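Local coordinates for putative type I restriction enzyme R protein (PDB 3EVY) that is a C-terminal fragment of a putative type I restriction enzyme R subunit, which is probably required for DNA cleavage and ATP hydrolysis, at residues L57-R60 with N61-G65; N67-A71 with E72-I76. All blocks are in the same frame, centred on the assembly; numbering follows the deposited sequence.

Contact 1. Residues L57-R60 with N61-G65; sequences LRLR and NEVKG
Arg60 and Lys64 meet along one side of the backbone. CG of Arg60 lies 4.1 Å from CE of Lys64, and the two chains slant across each other, with that CE at the guanidinium edge, near its plane. The bend at chi2 of Arg60 (136°) belongs to a buried side chain held by its surroundings: NH1 makes a salt bridge to Glu78, and the cation lies against the Phe81 ring. Lys64 NZ, at the end of an extended chain, reaches the other carboxylate oxygen of Glu78, so the two like charges, 4.7 Å apart from Arg60 NE to Lys64 NZ, share a counter-ion. Beneath them run the alpha-helical i to i+4 bonds of the last turns of helix 43-63. Val63 N to Leu59 O is short (2.9 Å) and nearly straight (172°); Lys64 N to Arg60 O is longer at 3.1 Å. On the buried flank Val63 brings CG2 to 3.2 Å from Arg60 O, while Leu59 and Val63 also pack on Met23 and Leu16 of helix 12-30, respectively. The exposed flank is looser. Asn61 ND2 comes within 3.5 Å of Leu57 CD1; although ND2 also lies near Leu57 O, the angle there is too poor for a hydrogen bond. Glu62 OE2 passes Leu59 CD1 at 4.0 Å and stays 6.9 Å from Arg58 NH2, too far for a salt bridge, so any attraction is probably weak.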
ATOM      1  N   LEU A  57       0.140  -1.904  -3.974  1.00 37.56           N
ATOM      2  CA  LEU A  57       0.226  -1.031  -5.144  1.00 36.23           C
ATOM      3  C   LEU A  57      -0.719  -1.601  -6.309  1.00 37.85           C
ATOM      4  O   LEU A  57      -1.439  -0.855  -6.981  1.00 34.18           O
ATOM      5  CB  LEU A  57       1.690  -0.871  -5.644  1.00 36.64           C
ATOM      6  CG  LEU A  57       1.758  -0.254  -7.074  1.00 37.61           C
ATOM      7  CD1 LEU A  57       1.172   1.252  -7.126  1.00 36.87           C
ATOM      8  CD2 LEU A  57       3.210  -0.256  -7.637  1.00 39.42           C
ATOM      9  N   ARG A  58      -0.709  -2.909  -6.504  1.00 36.20           N
ATOM     10  CA  ARG A  58      -1.506  -3.552  -7.584  1.00 37.11           C
ATOM     11  C   ARG A  58      -2.986  -3.442  -7.296  1.00 37.41           C
ATOM     12  O   ARG A  58      -3.796  -3.157  -8.217  1.00 38.50           O
ATOM     13  CB  ARG A  58      -1.082  -5.023  -7.750  1.00 35.40           C
ATOM     14  CG  ARG A  58       0.272  -5.184  -8.446  1.00 35.97           C
ATOM     15  CD  ARG A  58       0.764  -6.628  -8.540  1.00 42.56           C
ATOM     16  NE  ARG A  58      -0.180  -7.460  -9.302  1.00 44.71           N
ATOM     17  CZ  ARG A  58      -0.170  -7.601 -10.633  1.00 48.15           C
ATOM     18  NH1 ARG A  58       0.749  -6.991 -11.393  1.00 42.90           N
ATOM     19  NH2 ARG A  58      -1.101  -8.373 -11.205  1.00 51.19           N
ATOM     20  N   LEU A  59      -3.351  -3.556  -6.019  1.00 37.26           N
ATOM     21  CA  LEU A  59      -4.738  -3.527  -5.636  1.00 38.08           C
ATOM     22  C   LEU A  59      -5.235  -2.064  -5.702  1.00 36.97           C
ATOM     23  O   LEU A  59      -6.371  -1.763  -6.126  1.00 37.84           O
ATOM     24  CB  LEU A  59      -4.895  -4.112  -4.223  1.00 38.21           C
ATOM     25  CG  LEU A  59      -6.242  -4.205  -3.531  1.00 43.25           C
ATOM     26  CD1 LEU A  59      -7.323  -4.733  -4.491  1.00 48.03           C
ATOM     27  CD2 LEU A  59      -6.108  -5.206  -2.293  1.00 42.08           C
ATOM     28  N   ARG A  60      -4.393  -1.147  -5.288  1.00 37.10           N
ATOM     29  CA  ARG A  60      -4.727   0.268  -5.425  1.00 36.14           C
ATOM     30  C   ARG A  60      -4.974   0.618  -6.911  1.00 36.20           C
ATOM     31  O   ARG A  60      -5.908   1.317  -7.235  1.00 35.78           O
ATOM     32  CB  ARG A  60      -3.657   1.145  -4.866  1.00 34.94           C
ATOM     33  CG  ARG A  60      -4.072   2.604  -4.672  1.00 39.18           C
ATOM     34  CD  ARG A  60      -3.570   3.069  -3.344  1.00 38.68           C
ATOM     35  NE  ARG A  60      -3.861   4.452  -3.123  1.00 42.89           N
ATOM     36  CZ  ARG A  60      -4.079   5.015  -1.951  1.00 40.09           C
ATOM     37  NH1 ARG A  60      -4.383   6.282  -1.921  1.00 42.01           N
ATOM     38  NH2 ARG A  60      -4.096   4.307  -0.832  1.00 38.05           N
ATOM     39  N   ASN A  61      -4.143   0.136  -7.810  1.00 36.89           N
ATOM     40  CA  ASN A  61      -4.309   0.465  -9.243  1.00 36.05           C
ATOM     41  C   ASN A  61      -5.575  -0.175  -9.796  1.00 36.40           C
ATOM     42  O   ASN A  61      -6.278   0.378 -10.651  1.00 37.23           O
ATOM     43  CB  ASN A  61      -3.052   0.020 -10.019  1.00 35.19           C
ATOM     44  CG  ASN A  61      -1.979   1.080  -9.967  1.00 39.34           C
ATOM     45  OD1 ASN A  61      -2.318   2.256  -9.814  1.00 39.61           O
ATOM     46  ND2 ASN A  61      -0.692   0.684 -10.002  1.00 40.17           N
ATOM     47  N   GLU A  62      -5.912  -1.326  -9.239  1.00 36.21           N
ATOM     48  CA  GLU A  62      -7.070  -2.087  -9.599  1.00 37.43           C
ATOM     49  C   GLU A  62      -8.358  -1.366  -9.205  1.00 37.79           C
ATOM     50  O   GLU A  62      -9.247  -1.207 -10.031  1.00 37.44           O
ATOM     51  CB  GLU A  62      -6.975  -3.482  -8.881  1.00 38.46           C
ATOM     52  CG  GLU A  62      -8.200  -4.348  -9.019  1.00 41.98           C
ATOM     53  CD  GLU A  62      -7.928  -5.868  -8.858  1.00 47.68           C
ATOM     54  OE1 GLU A  62      -8.727  -6.623  -9.416  1.00 49.48           O
ATOM     55  OE2 GLU A  62      -6.974  -6.317  -8.167  1.00 49.58           O
ATOM     56  N   VAL A  63      -8.456  -0.885  -7.972  1.00 37.84           N
ATOM     57  CA  VAL A  63      -9.611  -0.006  -7.615  1.00 37.12           C
ATOM     58  C   VAL A  63      -9.669   1.293  -8.387  1.00 37.85           C
ATOM     59  O   VAL A  63     -10.737   1.792  -8.613  1.00 39.25           O
ATOM     60  CB  VAL A  63      -9.777   0.241  -6.062  1.00 38.09           C
ATOM     61  CG1 VAL A  63      -9.864  -1.119  -5.333  1.00 38.31           C
ATOM     62  CG2 VAL A  63      -8.634   1.065  -5.547  1.00 34.74           C
ATOM     63  N   LYS A  64      -8.534   1.851  -8.824  1.00 37.80           N
ATOM     64  CA  LYS A  64      -8.618   3.057  -9.659  1.00 37.98           C
ATOM     65  C   LYS A  64      -9.169   2.718 -11.035  1.00 37.80           C
ATOM     66  O   LYS A  64      -9.500   3.621 -11.825  1.00 37.48           O
ATOM     67  CB  LYS A  64      -7.244   3.758  -9.785  1.00 36.80           C
ATOM     68  CG  LYS A  64      -6.690   4.261  -8.453  1.00 38.31           C
ATOM     69  CD  LYS A  64      -5.374   4.927  -8.598  1.00 42.93           C
ATOM     70  CE  LYS A  64      -5.001   5.562  -7.293  1.00 46.42           C
ATOM     71  NZ  LYS A  64      -3.698   6.225  -7.423  1.00 41.25           N
ATOM     72  N   GLY A  65      -9.250   1.441 -11.338  1.00 35.48           N
ATOM     73  CA  GLY A  65      -9.813   1.052 -12.605  1.00 37.23           C
ATOM     74  C   GLY A  65     -11.346   0.950 -12.636  1.00 37.48           C
ATOM     75  O   GLY A  65     -11.925   0.362 -13.590  1.00 36.94           O
TER

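Contact 2. Residues N67-A71 with E72-I76; sequences NEFDA and EDLTI
With chi1 at -180°, Asp70 places its carboxylate beside its own carbonyl carbon, where OD1 accepts the backbone N-H of Glu72 at 3.1 Å; Asp73, with chi1 at -78°, folds back so that its OD2 comes within 3.5 Å of Asp70 CB. The first bond is the closing contact of an Asx turn, and the donor sits well above the carboxylate plane. Backbone bonds follow it in 3-10 fashion, three residues on each time: Asp73 N to Asp70 O at 2.8 Å, then Leu74 N to Ala71 O at 3.0 Å. Both donors lie above the carbonyl planes, as suits a tight 3-10 turn. The apolar side is sparser. Phe69 presents its ring edge to Leu74 CD1, 4.0 Å from CE1, the two side chains crossing at about a right angle, while Ala71 N lies over one face of the ring, offset toward the rim. Leu74 is the buried member and also packs on Phe20 and Val63. A water 2.8 Å from both Ala71 O and Ile76 O can donate to either, but with more acceptors in reach than protons it need not make both bonds at once. Tyr13 OH of helix 12-30 spans the turn, bonded to Asp73 OD2 and Asp70 N. Asp70 OD2 and Asp73 OD1 stand 4.0 Å apart; their like charges would tend to raise one carboxylate's proton affinity, which the Glu72 N-H, and perhaps Tyr13 OH, may offset.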
ATOM      1  N   ASN A  67     -15.109   3.172 -12.308  1.00 35.59           N
ATOM      2  CA  ASN A  67     -15.755   4.492 -12.476  1.00 37.92           C
ATOM      3  C   ASN A  67     -16.064   5.149 -11.119  1.00 38.71           C
ATOM      4  O   ASN A  67     -16.040   6.396 -10.998  1.00 38.01           O
ATOM      5  CB  ASN A  67     -17.093   4.306 -13.163  1.00 37.54           C
ATOM      6  CG  ASN A  67     -16.964   4.136 -14.678  1.00 42.91           C
ATOM      7  OD1 ASN A  67     -16.098   4.758 -15.318  1.00 38.19           O
ATOM      8  ND2 ASN A  67     -17.876   3.340 -15.259  1.00 43.07           N
ATOM      9  N   GLU A  68     -16.357   4.321 -10.124  1.00 37.39           N
ATOM     10  CA  GLU A  68     -16.763   4.854  -8.838  1.00 40.46           C
ATOM     11  C   GLU A  68     -15.595   5.131  -7.904  1.00 40.32           C
ATOM     12  O   GLU A  68     -15.824   5.428  -6.735  1.00 40.39           O
ATOM     13  CB  GLU A  68     -17.823   3.984  -8.161  1.00 41.69           C
ATOM     14  CG  GLU A  68     -17.442   2.531  -7.852  1.00 44.60           C
ATOM     15  CD  GLU A  68     -17.863   1.537  -8.963  1.00 53.35           C
ATOM     16  OE1 GLU A  68     -17.463   1.728 -10.166  1.00 48.79           O
ATOM     17  OE2 GLU A  68     -18.557   0.524  -8.623  1.00 54.66           O
ATOM     18  N   PHE A  69     -14.355   5.054  -8.417  1.00 39.39           N
ATOM     19  CA  PHE A  69     -13.147   5.251  -7.565  1.00 39.12           C
ATOM     20  C   PHE A  69     -13.151   6.573  -6.782  1.00 39.32           C
ATOM     21  O   PHE A  69     -13.351   7.662  -7.331  1.00 37.83           O
ATOM     22  CB  PHE A  69     -11.800   5.063  -8.326  1.00 38.38           C
ATOM     23  CG  PHE A  69     -10.572   5.489  -7.512  1.00 35.46           C
ATOM     24  CD1 PHE A  69     -10.091   4.723  -6.477  1.00 38.58           C
ATOM     25  CD2 PHE A  69      -9.975   6.764  -7.735  1.00 36.43           C
ATOM     26  CE1 PHE A  69      -8.960   5.154  -5.675  1.00 36.19           C
ATOM     27  CE2 PHE A  69      -8.882   7.209  -6.970  1.00 39.59           C
ATOM     28  CZ  PHE A  69      -8.332   6.383  -5.952  1.00 35.20           C
ATOM     29  N   ASP A  70     -12.893   6.482  -5.489  1.00 39.07           N
ATOM     30  CA  ASP A  70     -12.768   7.682  -4.674  1.00 40.14           C
ATOM     31  C   ASP A  70     -11.620   7.416  -3.693  1.00 39.70           C
ATOM     32  O   ASP A  70     -11.696   6.491  -2.869  1.00 40.05           O
ATOM     33  CB  ASP A  70     -14.089   7.910  -3.938  1.00 39.90           C
ATOM     34  CG  ASP A  70     -14.079   9.133  -3.065  1.00 43.33           C
ATOM     35  OD1 ASP A  70     -13.072   9.865  -3.048  1.00 45.78           O
ATOM     36  OD2 ASP A  70     -15.126   9.375  -2.406  1.00 49.79           O
ATOM     37  N   ALA A  71     -10.561   8.216  -3.801  1.00 38.98           N
ATOM     38  CA  ALA A  71      -9.421   8.070  -2.947  1.00 38.80           C
ATOM     39  C   ALA A  71      -9.802   8.033  -1.496  1.00 39.58           C
ATOM     40  O   ALA A  71      -9.126   7.374  -0.699  1.00 40.54           O
ATOM     41  CB  ALA A  71      -8.344   9.154  -3.239  1.00 38.17           C
ATOM     42  N   GLU A  72     -10.832   8.781  -1.133  1.00 40.94           N
ATOM     43  CA  GLU A  72     -11.268   8.837   0.281  1.00 42.79           C
ATOM     44  C   GLU A  72     -11.735   7.479   0.824  1.00 41.74           C
ATOM     45  O   GLU A  72     -11.862   7.272   2.054  1.00 41.59           O
ATOM     46  CB  GLU A  72     -12.357   9.896   0.464  1.00 43.37           C
ATOM     47  CG  GLU A  72     -11.818  11.291   0.443  1.00 48.11           C
ATOM     48  CD  GLU A  72     -10.775  11.532   1.565  1.00 57.70           C
ATOM     49  OE1 GLU A  72      -9.612  11.786   1.125  1.00 58.16           O
ATOM     50  OE2 GLU A  72     -11.105  11.445   2.850  1.00 56.31           O
ATOM     51  N   ASP A  73     -11.942   6.539  -0.086  1.00 40.56           N
ATOM     52  CA  ASP A  73     -12.489   5.253   0.270  1.00 40.01           C
ATOM     53  C   ASP A  73     -11.342   4.414   0.804  1.00 38.90           C
ATOM     54  O   ASP A  73     -11.577   3.360   1.349  1.00 40.52           O
ATOM     55  CB  ASP A  73     -13.029   4.526  -0.982  1.00 41.26           C
ATOM     56  CG  ASP A  73     -14.368   5.046  -1.437  1.00 44.19           C
ATOM     57  OD1 ASP A  73     -15.030   5.758  -0.629  1.00 47.58           O
ATOM     58  OD2 ASP A  73     -14.755   4.718  -2.613  1.00 39.04           O
ATOM     59  N   LEU A  74     -10.102   4.869   0.618  1.00 37.91           N
ATOM     60  CA  LEU A  74      -8.916   4.097   0.951  1.00 36.24           C
ATOM     61  C   LEU A  74      -8.117   4.662   2.148  1.00 37.34           C
ATOM     62  O   LEU A  74      -7.923   5.880   2.243  1.00 38.42           O
ATOM     63  CB  LEU A  74      -7.945   4.099  -0.240  1.00 34.31           C
ATOM     64  CG  LEU A  74      -8.484   3.534  -1.586  1.00 34.87           C
ATOM     65  CD1 LEU A  74      -7.284   3.349  -2.473  1.00 32.44           C
ATOM     66  CD2 LEU A  74      -9.152   2.153  -1.307  1.00 35.43           C
ATOM     67  N   THR A  75      -7.618   3.754   2.996  1.00 36.59           N
ATOM     68  CA  THR A  75      -6.641   4.064   4.044  1.00 36.15           C
ATOM     69  C   THR A  75      -5.350   4.531   3.318  1.00 37.16           C
ATOM     70  O   THR A  75      -5.046   4.032   2.225  1.00 37.75           O
ATOM     71  CB  THR A  75      -6.326   2.796   4.865  1.00 36.36           C
ATOM     72  OG1 THR A  75      -7.536   2.321   5.454  1.00 37.86           O
ATOM     73  CG2 THR A  75      -5.335   3.056   5.931  1.00 34.86           C
ATOM     74  N   ILE A  76      -4.632   5.484   3.910  1.00 35.82           N
ATOM     75  CA  ILE A  76      -3.402   6.036   3.368  1.00 37.46           C
ATOM     76  C   ILE A  76      -3.705   7.008   2.293  1.00 38.10           C
ATOM     77  O   ILE A  76      -4.295   6.640   1.239  1.00 39.47           O
ATOM     78  CB  ILE A  76      -2.383   4.934   2.813  1.00 37.27           C
ATOM     79  CG1 ILE A  76      -2.236   3.780   3.811  1.00 37.57           C
ATOM     80  CG2 ILE A  76      -0.974   5.581   2.604  1.00 36.99           C
ATOM     81  CD1 ILE A  76      -1.217   2.662   3.374  1.00 35.88           C
TER
HETATM   82  O   HOH W   1      -6.444   7.856  -0.083  1.00 50.20           O

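Contact 1 comes first along the chain, within the final turns of helix 43-63, and contact 2 follows in the loop that leads to helix 78-91; their centres are 10 Å apart. They touch directly. Arg60 of contact 1 sends NH2 to Ile76 O of contact 2 at 3.1 Å in a probable hydrogen bond, and its CZ packs 3.6 Å from Leu74 CD1. Val63 O also approaches Phe69 CB at 3.5 Å. These touches show that the loop folds back over the helix it leaves. In this largely helical fragment of the R subunit's C-terminal region, the end of helix 43-63 and the loop after it both touch helix 12-30 and helix 78-91.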